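Local structure of putative transcriptional regulator (Bacillus cytotoxicus NVH 391-98, 3K4H) at residues Ser20-Phe23 and Phe27-Glu30; Val111-Tyr116 and Val243-Tyr248; Thr117-Val122 and Arg147-Gly152; Ala123-Ser128 and Leu278-Thr283; Ile203-Leu208 and Ala230-Ile235. The protein probably regulates transcription as a LacI-type, DNA-binding regulator that holds a glucose-containing glycan between the two lobes of a periplasmic-binding-protein-like domain. All coordinates share one frame; numbering follows the deposited sequence.

Contact 1: Ser20-Phe23 and Phe27-Glu30; sequences SKAF and FFPE. With GLC (alpha-D-glucopyranose), chain C; GLC (alpha-D-glucopyranose), chain B.
F23 and F28 bring the two backbones closest, with 6.0 Å between their CA atoms. Segment 20-23 ends the short helix 19-22, and segment 27-30 opens the long helix 27-41 after a turn of three residues, so the end of one helical region packs beside the first turn of the next, with no hydrogen bond between them. The side chain of F28 fills this angle. Its ring takes the methyl of A22 over one face, CB standing 4.3 Å from the ring centroid and 26° off the normal, a CH-pi contact. The carbonyl of the same alanine lies near the ring margin, and the amino end of K21 approaches obliquely, NZ being 4.3 Å from CE1 of F28. More loosely, CD2 of F23 touches CB of F28 at 4.4 Å. The CD2 edge of F27 lies over the face of the F28 ring away from A22. F27 itself has CG anti to its own backbone N (chi1 179°), a setting that lays its ring under the glycan: C4 of the chain C glucose sits 3.8 Å above the plane of the F27 ring, over its centre, while the ring tip reaches the chain B glucose. An aromatic face beneath a sugar is common in carbohydrate-binding sites. F28 borders the same pocket, CE1 being 3.5 Å from O2 of the chain C glucose. Behind the pair, A22 and F28 rest on M15, F28 also on P16 and L76 in loops beside the parallel sheet, and F27 packs against I247 and L250 of helix 247-264.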
# COMPACT_ATOMS: atom_id res chain seq x y z
N SER A 20 26.96 9.31 11.45
CA SER A 20 26.90 9.98 12.75
C SER A 20 25.55 10.70 13.00
O SER A 20 24.96 10.53 14.06
CB SER A 20 28.06 10.96 12.93
OG SER A 20 29.31 10.33 12.67
N LYS A 21 25.06 11.48 12.04
CA LYS A 21 23.72 12.06 12.20
C LYS A 21 22.68 10.93 12.28
O LYS A 21 21.80 10.94 13.13
CB LYS A 21 23.39 13.09 11.10
CG LYS A 21 22.17 14.03 11.37
CD LYS A 21 20.76 13.32 11.50
CE LYS A 21 20.21 12.76 10.14
NZ LYS A 21 18.97 11.89 10.25
N ALA A 22 22.80 9.93 11.40
CA ALA A 22 21.81 8.86 11.35
C ALA A 22 21.64 8.10 12.67
O ALA A 22 20.53 7.76 13.05
CB ALA A 22 22.16 7.89 10.24
N PHE A 23 22.73 7.85 13.37
CA PHE A 23 22.72 6.99 14.52
C PHE A 23 22.23 7.72 15.75
O PHE A 23 22.10 7.15 16.83
CB PHE A 23 24.11 6.40 14.73
CG PHE A 23 24.35 5.13 13.95
CD1 PHE A 23 25.18 4.14 14.44
CD2 PHE A 23 23.71 4.91 12.73
CE1 PHE A 23 25.36 2.96 13.72
CE2 PHE A 23 23.90 3.73 12.03
CZ PHE A 23 24.71 2.77 12.51
N PHE A 27 15.58 5.53 14.61
CA PHE A 27 15.11 4.77 13.46
C PHE A 27 16.19 3.83 12.87
O PHE A 27 15.91 2.65 12.52
CB PHE A 27 14.56 5.66 12.35
CG PHE A 27 14.09 4.89 11.15
CD1 PHE A 27 12.79 4.38 11.09
CD2 PHE A 27 14.95 4.61 10.10
CE1 PHE A 27 12.36 3.62 9.99
CE2 PHE A 27 14.52 3.84 9.00
CZ PHE A 27 13.22 3.36 8.95
N PHE A 28 17.41 4.34 12.75
CA PHE A 28 18.45 3.65 12.01
C PHE A 28 19.07 2.40 12.64
O PHE A 28 19.19 1.39 11.95
CB PHE A 28 19.46 4.63 11.45
CG PHE A 28 18.83 5.58 10.50
CD1 PHE A 28 18.46 6.86 10.90
CD2 PHE A 28 18.52 5.17 9.20
CE1 PHE A 28 17.82 7.74 10.01
CE2 PHE A 28 17.90 6.05 8.29
CZ PHE A 28 17.54 7.33 8.71
N PRO A 29 19.44 2.44 13.94
CA PRO A 29 19.99 1.20 14.51
C PRO A 29 18.94 0.09 14.46
O PRO A 29 19.30 -1.09 14.37
CB PRO A 29 20.29 1.57 15.95
CG PRO A 29 20.55 3.04 15.87
CD PRO A 29 19.59 3.58 14.87
N GLU A 30 17.66 0.45 14.52
CA GLU A 30 16.62 -0.55 14.47
C GLU A 30 16.45 -1.12 13.05
O GLU A 30 16.26 -2.33 12.89
CB GLU A 30 15.32 0.03 15.00
CG GLU A 30 14.22 -0.96 15.21
CD GLU A 30 14.49 -1.94 16.34
OE1 GLU A 30 15.59 -1.91 16.96
OE2 GLU A 30 13.58 -2.75 16.60
C1 GLC C . 13.02 9.06 10.51
C2 GLC C . 14.06 8.68 9.47
C3 GLC C . 13.39 8.43 8.14
C4 GLC C . 12.43 7.27 8.37
C5 GLC C . 11.31 7.73 9.30
C6 GLC C . 10.37 6.56 9.63
O1 GLC C . 12.62 10.38 10.29
O2 GLC C . 14.97 9.74 9.32
O3 GLC C . 14.36 8.16 7.15
O4 GLC C . 11.88 6.80 7.16
O5 GLC C . 11.85 8.25 10.51
O6 GLC C . 9.05 6.98 9.90
C1 GLC B . 12.24 5.49 6.72
C2 GLC B . 12.67 5.64 5.28
C3 GLC B . 11.47 6.16 4.51
C4 GLC B . 10.28 5.19 4.64
C5 GLC B . 9.99 4.90 6.09
C6 GLC B . 8.94 3.82 6.17
O2 GLC B . 13.73 6.57 5.22
O3 GLC B . 11.91 6.41 3.19
O4 GLC B . 9.09 5.78 4.22
O5 GLC B . 11.18 4.55 6.80
O6 GLC B . 7.78 4.45 6.65

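Contact 2: Val111-Tyr116 and Val243-Tyr248; sequences VDNDNY and VDVNIY. With GLC (alpha-D-glucopyranose), chain B.
The carboxamide of N113 meets V245 and the sugar at once. Its ND2 donates to the backbone O of V245 at 2.9 Å with an N-H...O angle of 150°, the donor lying 24° out of the carbonyl plane. The OD1 side of the same amide lies against the valine branch, 3.5 Å from CG2 of V245, and also faces O6 of the chain B glucose; that pair is modelled too short for its length to be trusted. With CG beside the backbone N of N113, the carboxamide reaches V245 and crosses its side chain at about a right angle. D112 takes the neighbouring hydroxyl of the sugar, O4 donating to its OD1 at 3.0 Å, and ND2 of N115 gives a fairly straight bond, 3.1 Å long (161°), to the same O6 that N113 faces. One shell out, ND2 of N113 is also bonded to O of I274, which should help fix the rotation of the amide. On the V245 side, OD1 of D244 accepts from N of N246 at 2.7 Å, an Asx turn that shapes the backbone carrying the V245 carbonyl. Strands 110-112 and 241-244 belong to different sheets, and helices 115-128 and 247-264 start within the two segments, in opposite lobes, so N113, V245 and I274 tie together the three crossover connections between the lobes, as in the hinge of this fold.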
# COMPACT_ATOMS: atom_id res chain seq x y z
N VAL A 111 10.39 -1.19 0.02
CA VAL A 111 9.68 -1.58 1.22
C VAL A 111 9.18 -0.34 1.93
O VAL A 111 9.87 0.61 1.98
CB VAL A 111 10.58 -2.30 2.14
CG1 VAL A 111 9.83 -2.80 3.23
CG2 VAL A 111 11.17 -3.39 1.45
N ASP A 112 7.95 -0.31 2.37
CA ASP A 112 7.42 0.89 2.95
C ASP A 112 6.27 0.60 3.83
O ASP A 112 5.85 -0.47 3.89
CB ASP A 112 6.99 1.82 1.85
CG ASP A 112 6.83 3.21 2.29
OD1 ASP A 112 7.33 3.56 3.33
OD2 ASP A 112 6.21 3.97 1.59
N ASN A 113 5.83 1.56 4.60
CA ASN A 113 4.56 1.47 5.27
C ASN A 113 3.56 2.25 4.47
O ASN A 113 3.93 3.07 3.72
CB ASN A 113 4.58 2.10 6.61
CG ASN A 113 5.73 1.75 7.40
OD1 ASN A 113 6.67 2.47 7.44
ND2 ASN A 113 5.64 0.70 8.11
N ASP A 114 2.29 2.02 4.64
CA ASP A 114 1.32 2.83 3.92
C ASP A 114 1.15 4.14 4.66
O ASP A 114 0.13 4.38 5.34
CB ASP A 114 -0.02 2.11 3.79
CG ASP A 114 -1.01 2.89 2.96
OD1 ASP A 114 -2.14 2.39 2.80
OD2 ASP A 114 -0.68 3.99 2.47
N ASN A 115 2.18 4.98 4.54
CA ASN A 115 2.26 6.24 5.23
C ASN A 115 1.10 7.18 4.94
O ASN A 115 0.65 7.90 5.83
CB ASN A 115 3.56 6.91 4.85
CG ASN A 115 4.71 6.36 5.62
OD1 ASN A 115 4.61 6.20 6.84
ND2 ASN A 115 5.81 6.05 4.93
N TYR A 116 0.59 7.15 3.71
CA TYR A 116 -0.56 7.96 3.37
C TYR A 116 -1.71 7.60 4.29
O TYR A 116 -2.29 8.48 4.93
CB TYR A 116 -0.97 7.78 1.92
CG TYR A 116 -2.19 8.58 1.57
CD1 TYR A 116 -2.08 9.90 1.15
CD2 TYR A 116 -3.46 8.03 1.69
CE1 TYR A 116 -3.22 10.63 0.84
CE2 TYR A 116 -4.58 8.74 1.40
CZ TYR A 116 -4.46 10.03 0.97
OH TYR A 116 -5.60 10.72 0.69
N VAL A 243 2.93 6.28 16.17
CA VAL A 243 2.51 5.21 15.34
C VAL A 243 3.64 4.26 15.20
O VAL A 243 4.67 4.65 14.79
CB VAL A 243 2.27 5.69 13.95
CG1 VAL A 243 1.99 4.58 13.07
CG2 VAL A 243 1.18 6.64 13.91
N ASP A 244 3.43 3.00 15.54
CA ASP A 244 4.45 1.99 15.41
C ASP A 244 4.39 1.61 14.01
O ASP A 244 3.39 1.39 13.47
CB ASP A 244 4.21 0.79 16.29
CG ASP A 244 5.38 -0.13 16.30
OD1 ASP A 244 5.90 -0.42 15.24
OD2 ASP A 244 5.81 -0.53 17.36
N VAL A 245 5.54 1.54 13.43
CA VAL A 245 5.73 1.54 12.01
C VAL A 245 6.63 0.33 11.71
O VAL A 245 7.03 0.09 10.58
CB VAL A 245 6.34 2.91 11.66
CG1 VAL A 245 7.84 2.82 11.36
CG2 VAL A 245 5.58 3.59 10.58
N ASN A 246 6.92 -0.45 12.75
CA ASN A 246 7.58 -1.74 12.60
C ASN A 246 8.95 -1.71 11.93
O ASN A 246 9.23 -2.54 11.05
CB ASN A 246 6.67 -2.69 11.86
CG ASN A 246 6.16 -3.79 12.74
OD1 ASN A 246 6.84 -4.79 12.94
ND2 ASN A 246 4.96 -3.63 13.26
N ILE A 247 9.79 -0.78 12.39
CA ILE A 247 11.06 -0.48 11.80
C ILE A 247 11.86 -1.74 11.48
O ILE A 247 12.44 -1.86 10.39
CB ILE A 247 11.88 0.44 12.73
CG1 ILE A 247 11.15 1.77 12.96
CG2 ILE A 247 13.26 0.71 12.14
CD1 ILE A 247 11.27 2.30 14.37
N TYR A 248 11.89 -2.67 12.42
CA TYR A 248 12.70 -3.86 12.29
C TYR A 248 12.27 -4.62 11.04
O TYR A 248 13.11 -5.07 10.25
CB TYR A 248 12.52 -4.73 13.54
CG TYR A 248 13.14 -6.10 13.48
CD1 TYR A 248 14.41 -6.33 14.01
CD2 TYR A 248 12.47 -7.18 12.89
CE1 TYR A 248 14.99 -7.59 13.97
CE2 TYR A 248 13.04 -8.45 12.84
CZ TYR A 248 14.30 -8.64 13.40
OH TYR A 248 14.91 -9.87 13.36
C1 GLC B . 12.24 5.49 6.72
C2 GLC B . 12.67 5.64 5.28
C3 GLC B . 11.47 6.16 4.51
C4 GLC B . 10.28 5.19 4.64
C5 GLC B . 9.99 4.90 6.09
C6 GLC B . 8.94 3.82 6.17
O2 GLC B . 13.73 6.57 5.22
O3 GLC B . 11.91 6.41 3.19
O4 GLC B . 9.09 5.78 4.22
O5 GLC B . 11.18 4.55 6.80
O6 GLC B . 7.78 4.45 6.65

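Contact 3: Thr117-Val122 and Arg147-Gly152; sequences TAAREV and RDRLAG. With GLC (alpha-D-glucopyranose), chain C.
R120 and G152 mark the closest point of two helical segments, their CA atoms 4.4 Å apart, where the axes approach to 7.2 Å and cross at -39°. The absence of a side chain at G152 lets the backbones come this near. A119 packs with its methyl into the neighbouring helix, CB reaching O of R149 at 3.2 Å. R120 lies along the glycine instead: its CG is near O of G152, and its CA makes a CA-H...O contact with that oxygen at 3.5 Å. The bends at chi2 and chi3 of R120 carry its guanidinium past the crossing, where it forms a salt bridge with D155 of the second subunit. R149 leaves the interface in the other direction. Its chain, extended from CG to NE, delivers the guanidinium edge-on to the chain C glucose, NH1 donating to O6 at 2.8 Å and NH2 to the same O6 at 2.9 Å; N115 OD1 takes another bond from NH2, which helps fix the orientation of the group. Helices 115-128 and 144-159 precede and follow strand 134-138, the packing of neighbouring helices on one face of a Rossmann-like alpha/beta lobe in periplasmic-binding-protein-like domains.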
# COMPACT_ATOMS: atom_id res chain seq x y z
N THR A 117 -2.02 6.32 4.37
CA THR A 117 -3.11 5.88 5.22
C THR A 117 -2.83 6.00 6.72
O THR A 117 -3.74 6.28 7.50
CB THR A 117 -3.53 4.46 4.86
OG1 THR A 117 -3.74 4.40 3.44
CG2 THR A 117 -4.83 4.09 5.58
N ALA A 118 -1.57 5.79 7.13
CA ALA A 118 -1.29 5.92 8.56
C ALA A 118 -1.66 7.34 8.98
O ALA A 118 -2.41 7.51 9.94
CB ALA A 118 0.14 5.58 8.88
N ALA A 119 -1.20 8.35 8.22
CA ALA A 119 -1.44 9.77 8.51
C ALA A 119 -2.91 10.15 8.39
O ALA A 119 -3.42 10.91 9.20
CB ALA A 119 -0.58 10.67 7.62
N ARG A 120 -3.58 9.61 7.39
CA ARG A 120 -5.02 9.76 7.31
C ARG A 120 -5.66 9.29 8.60
O ARG A 120 -6.53 9.95 9.13
CB ARG A 120 -5.58 8.93 6.14
CG ARG A 120 -5.76 9.68 4.85
CD ARG A 120 -7.21 10.03 4.65
NE ARG A 120 -7.64 9.79 3.27
CZ ARG A 120 -8.87 9.42 2.92
NH1 ARG A 120 -9.82 9.23 3.83
NH2 ARG A 120 -9.15 9.22 1.65
N GLU A 121 -5.22 8.13 9.10
CA GLU A 121 -5.86 7.52 10.25
C GLU A 121 -5.61 8.34 11.52
O GLU A 121 -6.54 8.57 12.31
CB GLU A 121 -5.39 6.09 10.44
CG GLU A 121 -6.03 5.07 9.52
CD GLU A 121 -5.29 3.74 9.54
OE1 GLU A 121 -4.15 3.68 10.05
OE2 GLU A 121 -5.84 2.74 9.04
N VAL A 122 -4.37 8.78 11.69
CA VAL A 122 -4.03 9.68 12.78
C VAL A 122 -4.90 10.95 12.74
O VAL A 122 -5.38 11.42 13.77
CB VAL A 122 -2.52 10.05 12.76
CG1 VAL A 122 -2.21 11.17 13.71
CG2 VAL A 122 -1.68 8.84 13.15
N ARG A 147 6.28 13.86 2.42
CA ARG A 147 5.22 14.26 1.51
C ARG A 147 3.98 13.42 1.72
O ARG A 147 2.88 13.95 1.70
CB ARG A 147 5.66 14.12 0.05
CG ARG A 147 6.03 15.38 -0.65
CD ARG A 147 5.89 15.13 -2.14
NE ARG A 147 6.54 16.17 -2.94
CZ ARG A 147 7.86 16.27 -3.14
NH1 ARG A 147 8.72 15.41 -2.60
NH2 ARG A 147 8.32 17.27 -3.89
N ASP A 148 4.17 12.12 1.90
CA ASP A 148 3.05 11.20 2.05
C ASP A 148 2.28 11.46 3.32
O ASP A 148 1.04 11.53 3.30
CB ASP A 148 3.54 9.75 2.09
CG ASP A 148 3.84 9.18 0.72
OD1 ASP A 148 4.57 8.17 0.67
OD2 ASP A 148 3.35 9.73 -0.30
N ARG A 149 3.02 11.58 4.44
CA ARG A 149 2.44 11.86 5.75
C ARG A 149 1.70 13.20 5.73
O ARG A 149 0.54 13.26 6.16
CB ARG A 149 3.47 11.75 6.85
CG ARG A 149 3.67 10.31 7.22
CD ARG A 149 4.71 10.08 8.27
NE ARG A 149 5.08 8.67 8.27
CZ ARG A 149 6.17 8.15 8.82
NH1 ARG A 149 7.05 8.92 9.43
NH2 ARG A 149 6.41 6.85 8.74
N LEU A 150 2.33 14.23 5.18
CA LEU A 150 1.58 15.43 4.84
C LEU A 150 0.32 15.15 4.05
O LEU A 150 -0.75 15.62 4.40
CB LEU A 150 2.44 16.43 4.10
CG LEU A 150 1.70 17.76 3.91
CD1 LEU A 150 1.14 18.28 5.24
CD2 LEU A 150 2.59 18.80 3.28
N ALA A 151 0.43 14.39 2.96
CA ALA A 151 -0.67 14.23 2.01
C ALA A 151 -1.89 13.60 2.67
O ALA A 151 -2.99 14.07 2.48
CB ALA A 151 -0.22 13.42 0.81
N GLY A 152 -1.68 12.55 3.45
CA GLY A 152 -2.74 11.86 4.17
C GLY A 152 -3.46 12.69 5.22
O GLY A 152 -4.67 12.60 5.34
C1 GLC C . 13.02 9.06 10.51
C2 GLC C . 14.06 8.68 9.47
C3 GLC C . 13.39 8.43 8.14
C4 GLC C . 12.43 7.27 8.37
C5 GLC C . 11.31 7.73 9.30
C6 GLC C . 10.37 6.56 9.63
O1 GLC C . 12.62 10.38 10.29
O2 GLC C . 14.97 9.74 9.32
O3 GLC C . 14.36 8.16 7.15
O4 GLC C . 11.88 6.80 7.16
O5 GLC C . 11.85 8.25 10.51
O6 GLC C . 9.05 6.98 9.90

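Contact 4: Ala123-Ser128 and Leu278-Thr283; sequences AEYLIS and LLKRQT
Y125 and K280 make the polar part of the contact. The lysine amine lies above the phenol ring of Y125 but off-centre, NZ being 3.9 Å from the centroid and 32° from the normal, a cation-pi interaction. With no hydrogen bond between the segments, this attraction is probably the chief polar contribution, likely weakened by solvent around the exposed lysine. The methylene chain of K280 adds a CH-pi contact on the same face, with CD also 3.9 Å from the Y125 centroid and 28° from the normal. Extended beyond CG, the lysine runs obliquely across the ring, from the hydroxyl end, where its CD comes 3.6 Å from OH of Y125, towards the CD1 side. Helix 115-128 packs over the inner strands of the C-terminal sheet, and Y125 reaches from its C-terminal part to strand 277-279, the outermost strand in this chain and the antiparallel member of an otherwise parallel sheet, and to the residue just after it. Apolar packing comes from L278, whose CD2 is 4.1 Å from CD2 of Y125, the two side chains crossing at about a right angle. Y125 has CG anti to its backbone N (chi1 171°), which swings the ring off the helix to meet both residues. Within segment 123-128, OG of S128 donates to the backbone O of Y125 at 2.7 Å. C284, beyond the strand, also touches Y125, and L278 leans on V243 of the adjacent strand.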
# COMPACT_ATOMS: atom_id res chain seq x y z
N ALA A 123 -5.12 11.49 11.54
CA ALA A 123 -5.86 12.73 11.42
C ALA A 123 -7.34 12.47 11.68
O ALA A 123 -8.01 13.29 12.31
CB ALA A 123 -5.65 13.37 10.06
N GLU A 124 -7.82 11.31 11.23
CA GLU A 124 -9.20 10.89 11.53
C GLU A 124 -9.38 10.75 13.04
O GLU A 124 -10.38 11.23 13.60
CB GLU A 124 -9.58 9.62 10.79
CG GLU A 124 -9.97 9.90 9.36
CD GLU A 124 -9.91 8.69 8.42
OE1 GLU A 124 -9.90 7.51 8.89
OE2 GLU A 124 -9.87 8.93 7.18
N TYR A 125 -8.37 10.16 13.69
CA TYR A 125 -8.35 10.01 15.15
C TYR A 125 -8.50 11.33 15.90
O TYR A 125 -9.40 11.46 16.75
CB TYR A 125 -7.11 9.23 15.59
CG TYR A 125 -6.90 9.21 17.09
CD1 TYR A 125 -7.92 8.83 17.97
CD2 TYR A 125 -5.66 9.56 17.63
CE1 TYR A 125 -7.71 8.83 19.35
CE2 TYR A 125 -5.45 9.56 18.99
CZ TYR A 125 -6.47 9.19 19.84
OH TYR A 125 -6.21 9.20 21.17
N LEU A 126 -7.67 12.32 15.56
CA LEU A 126 -7.76 13.65 16.15
C LEU A 126 -9.07 14.37 15.80
O LEU A 126 -9.64 15.11 16.62
CB LEU A 126 -6.56 14.50 15.75
CG LEU A 126 -5.15 14.05 16.15
CD1 LEU A 126 -4.12 14.86 15.43
CD2 LEU A 126 -4.93 14.17 17.62
N ILE A 127 -9.54 14.18 14.57
CA ILE A 127 -10.74 14.88 14.12
C ILE A 127 -11.93 14.31 14.86
O ILE A 127 -12.82 15.03 15.27
CB ILE A 127 -10.92 14.81 12.57
CG1 ILE A 127 -9.87 15.66 11.85
CG2 ILE A 127 -12.34 15.24 12.14
CD1 ILE A 127 -9.75 15.34 10.37
N SER A 128 -11.93 13.00 15.07
CA SER A 128 -12.99 12.37 15.85
C SER A 128 -12.94 12.87 17.29
O SER A 128 -13.93 12.79 17.99
CB SER A 128 -12.91 10.84 15.80
OG SER A 128 -11.91 10.35 16.70
N LEU A 278 -1.34 2.52 15.24
CA LEU A 278 -1.43 3.70 16.05
C LEU A 278 -1.54 3.33 17.53
O LEU A 278 -2.53 2.73 17.95
CB LEU A 278 -2.63 4.50 15.59
CG LEU A 278 -3.03 5.68 16.45
CD1 LEU A 278 -1.93 6.75 16.54
CD2 LEU A 278 -4.25 6.21 15.76
N LEU A 279 -0.55 3.67 18.33
CA LEU A 279 -0.63 3.38 19.73
C LEU A 279 -1.02 4.59 20.44
O LEU A 279 -0.28 5.50 20.48
CB LEU A 279 0.72 3.09 20.28
CG LEU A 279 1.50 2.06 19.54
CD1 LEU A 279 2.78 1.97 20.17
CD2 LEU A 279 0.79 0.82 19.68
N LYS A 280 -2.18 4.60 21.05
CA LYS A 280 -2.58 5.77 21.75
C LYS A 280 -2.13 5.61 23.14
O LYS A 280 -2.54 4.73 23.81
CB LYS A 280 -4.06 5.89 21.71
CG LYS A 280 -4.66 5.12 20.63
CD LYS A 280 -5.91 5.72 20.14
CE LYS A 280 -6.45 4.86 19.08
NZ LYS A 280 -7.65 5.40 18.50
N ARG A 281 -1.22 6.45 23.56
CA ARG A 281 -0.78 6.38 24.90
C ARG A 281 -1.41 7.50 25.68
O ARG A 281 -2.57 7.52 25.88
CB ARG A 281 0.74 6.44 24.97
CG ARG A 281 1.44 5.49 24.03
CD ARG A 281 2.71 4.88 24.60
NE ARG A 281 3.84 4.89 23.68
CZ ARG A 281 4.47 3.82 23.26
NH1 ARG A 281 5.47 3.93 22.44
NH2 ARG A 281 4.10 2.64 23.64
N GLN A 282 -0.60 8.41 26.16
CA GLN A 282 -1.08 9.53 26.92
C GLN A 282 -1.11 10.97 26.45
O GLN A 282 -1.30 11.83 27.23
CB GLN A 282 -0.57 9.39 28.32
CG GLN A 282 -1.22 8.21 28.90
CD GLN A 282 -0.33 7.38 29.71
OE1 GLN A 282 0.13 7.82 30.73
NE2 GLN A 282 -0.10 6.16 29.28
N THR A 283 -0.86 11.25 25.20
CA THR A 283 -0.74 12.62 24.78
C THR A 283 -1.90 13.15 24.05
O THR A 283 -1.81 14.15 23.43
CB THR A 283 0.45 12.83 23.91
OG1 THR A 283 0.58 11.73 23.04
CG2 THR A 283 1.63 12.88 24.73

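Contact 5: Ile203-Leu208 and Ala230-Ile235; sequences IGLGVL and ALLSEI
L205 against L232 is a small apolar contact near the surface of the C-terminal lobe, joining helix 201-213 to the short, weakly bonded helix around 231-235. The two elements flank strand 223-227, one before it in the chain and one after. The touching is done by one leucine branch: CD1 of L205 lies 3.5 Å from CB of L232, and the side chains cross at about a right angle. CD2, the other branch, turns to the backbone of the short helix, 4.1 Å from O of L232. With chi1 of -74°, CG of L205 is anti to its carbonyl carbon, and the branched end projects from the helix to the neighbouring backbone. S233 adds its main chain, N being 4.4 Å from CD1 of L205, while its hydroxyl serves the short helix. OG of S233 donates to O of A230 at 2.7 Å, in the carbonyl plane and on a lone pair, and N of S233 bonds the same oxygen. R281 also reaches OG of S233 through NH1, and D201, at the start of helix 201-213, accepts from N of A230. The leucine also touches A236. No hydrogen bond joins the two segments themselves, so their direct hold is dispersive and the short helix probably owes its shape and position largely to the polar bonds of A230 and S233.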
# COMPACT_ATOMS: atom_id res chain seq x y z
N ILE A 203 11.05 14.71 17.06
CA ILE A 203 10.33 15.97 16.97
C ILE A 203 9.21 15.98 18.00
O ILE A 203 8.92 17.01 18.59
CB ILE A 203 9.74 16.15 15.56
CG1 ILE A 203 10.83 15.91 14.50
CG2 ILE A 203 9.13 17.54 15.41
CD1 ILE A 203 10.34 15.94 13.05
N GLY A 204 8.58 14.83 18.21
CA GLY A 204 7.53 14.68 19.21
C GLY A 204 8.09 14.99 20.57
O GLY A 204 7.50 15.73 21.36
N LEU A 205 9.27 14.45 20.85
CA LEU A 205 9.81 14.56 22.19
C LEU A 205 10.17 16.00 22.45
O LEU A 205 9.98 16.50 23.57
CB LEU A 205 10.99 13.59 22.42
CG LEU A 205 10.46 12.15 22.55
CD1 LEU A 205 11.55 11.13 22.39
CD2 LEU A 205 9.67 11.92 23.86
N GLY A 206 10.66 16.67 21.41
CA GLY A 206 11.04 18.05 21.50
C GLY A 206 9.83 18.94 21.62
O GLY A 206 9.86 19.94 22.32
N VAL A 207 8.76 18.58 20.93
CA VAL A 207 7.55 19.37 20.94
C VAL A 207 7.10 19.39 22.40
O VAL A 207 6.95 20.46 22.99
CB VAL A 207 6.49 18.80 19.93
CG1 VAL A 207 5.07 19.25 20.26
CG2 VAL A 207 6.83 19.23 18.49
N LEU A 208 6.98 18.19 22.99
CA LEU A 208 6.65 18.02 24.41
C LEU A 208 7.45 18.88 25.37
O LEU A 208 6.89 19.52 26.23
CB LEU A 208 6.88 16.59 24.81
CG LEU A 208 5.71 15.68 25.07
CD1 LEU A 208 6.32 14.40 25.57
CD2 LEU A 208 4.82 16.31 26.18
N ALA A 230 9.75 5.11 19.20
CA ALA A 230 11.03 5.04 19.81
C ALA A 230 10.91 4.70 21.24
O ALA A 230 10.01 5.08 21.90
CB ALA A 230 11.68 6.31 19.72
N LEU A 231 11.87 3.99 21.74
CA LEU A 231 11.81 3.54 23.08
C LEU A 231 11.63 4.73 23.93
O LEU A 231 11.06 4.67 24.96
CB LEU A 231 13.12 2.91 23.44
CG LEU A 231 13.30 2.58 24.89
CD1 LEU A 231 12.66 1.29 25.15
CD2 LEU A 231 14.73 2.49 25.22
N LEU A 232 12.16 5.83 23.51
CA LEU A 232 12.04 7.05 24.30
C LEU A 232 10.59 7.53 24.40
O LEU A 232 10.20 8.14 25.39
CB LEU A 232 12.91 8.15 23.70
CG LEU A 232 14.44 8.05 23.82
CD1 LEU A 232 15.16 8.70 22.60
CD2 LEU A 232 14.90 8.66 25.14
N SER A 233 9.80 7.24 23.38
CA SER A 233 8.41 7.64 23.40
C SER A 233 7.62 6.94 24.51
O SER A 233 6.62 7.48 24.96
CB SER A 233 7.75 7.42 22.03
OG SER A 233 7.47 6.04 21.81
N GLU A 234 8.06 5.76 24.93
CA GLU A 234 7.35 4.95 25.93
C GLU A 234 7.42 5.55 27.32
O GLU A 234 6.53 5.36 28.16
CB GLU A 234 7.90 3.52 25.96
CG GLU A 234 7.37 2.65 24.84
CD GLU A 234 8.10 1.32 24.71
OE1 GLU A 234 7.98 0.47 25.62
OE2 GLU A 234 8.79 1.11 23.67
N ILE A 235 8.48 6.32 27.53
CA ILE A 235 8.91 6.75 28.84
C ILE A 235 8.87 8.28 29.00
O ILE A 235 9.23 8.82 30.06
CB ILE A 235 10.32 6.15 29.10
CG1 ILE A 235 10.37 5.43 30.44
CG2 ILE A 235 11.48 7.10 28.73
CD1 ILE A 235 9.95 3.96 30.31

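Overall arrangement
From the N terminus, contact 1 closes a tight turn in the first lobe before any other contact opens. Contact 2 then opens at the hinge and closes a long loop at 243-248, joining the sheets of both lobes. Contact 3 is nested inside that loop and pairs helices 115-128 and 144-159. Contact 4, starting on helix 115-128 as well, runs to strand 277-279 and so crosses contacts 2 and 3. Contact 5 closes a short loop after contact 3 and is nested within contacts 2 and 4. V122, V243 and L278 pack where contacts 2, 3 and 4 meet, and the glycan links contacts 1, 2 and 3 across the cleft.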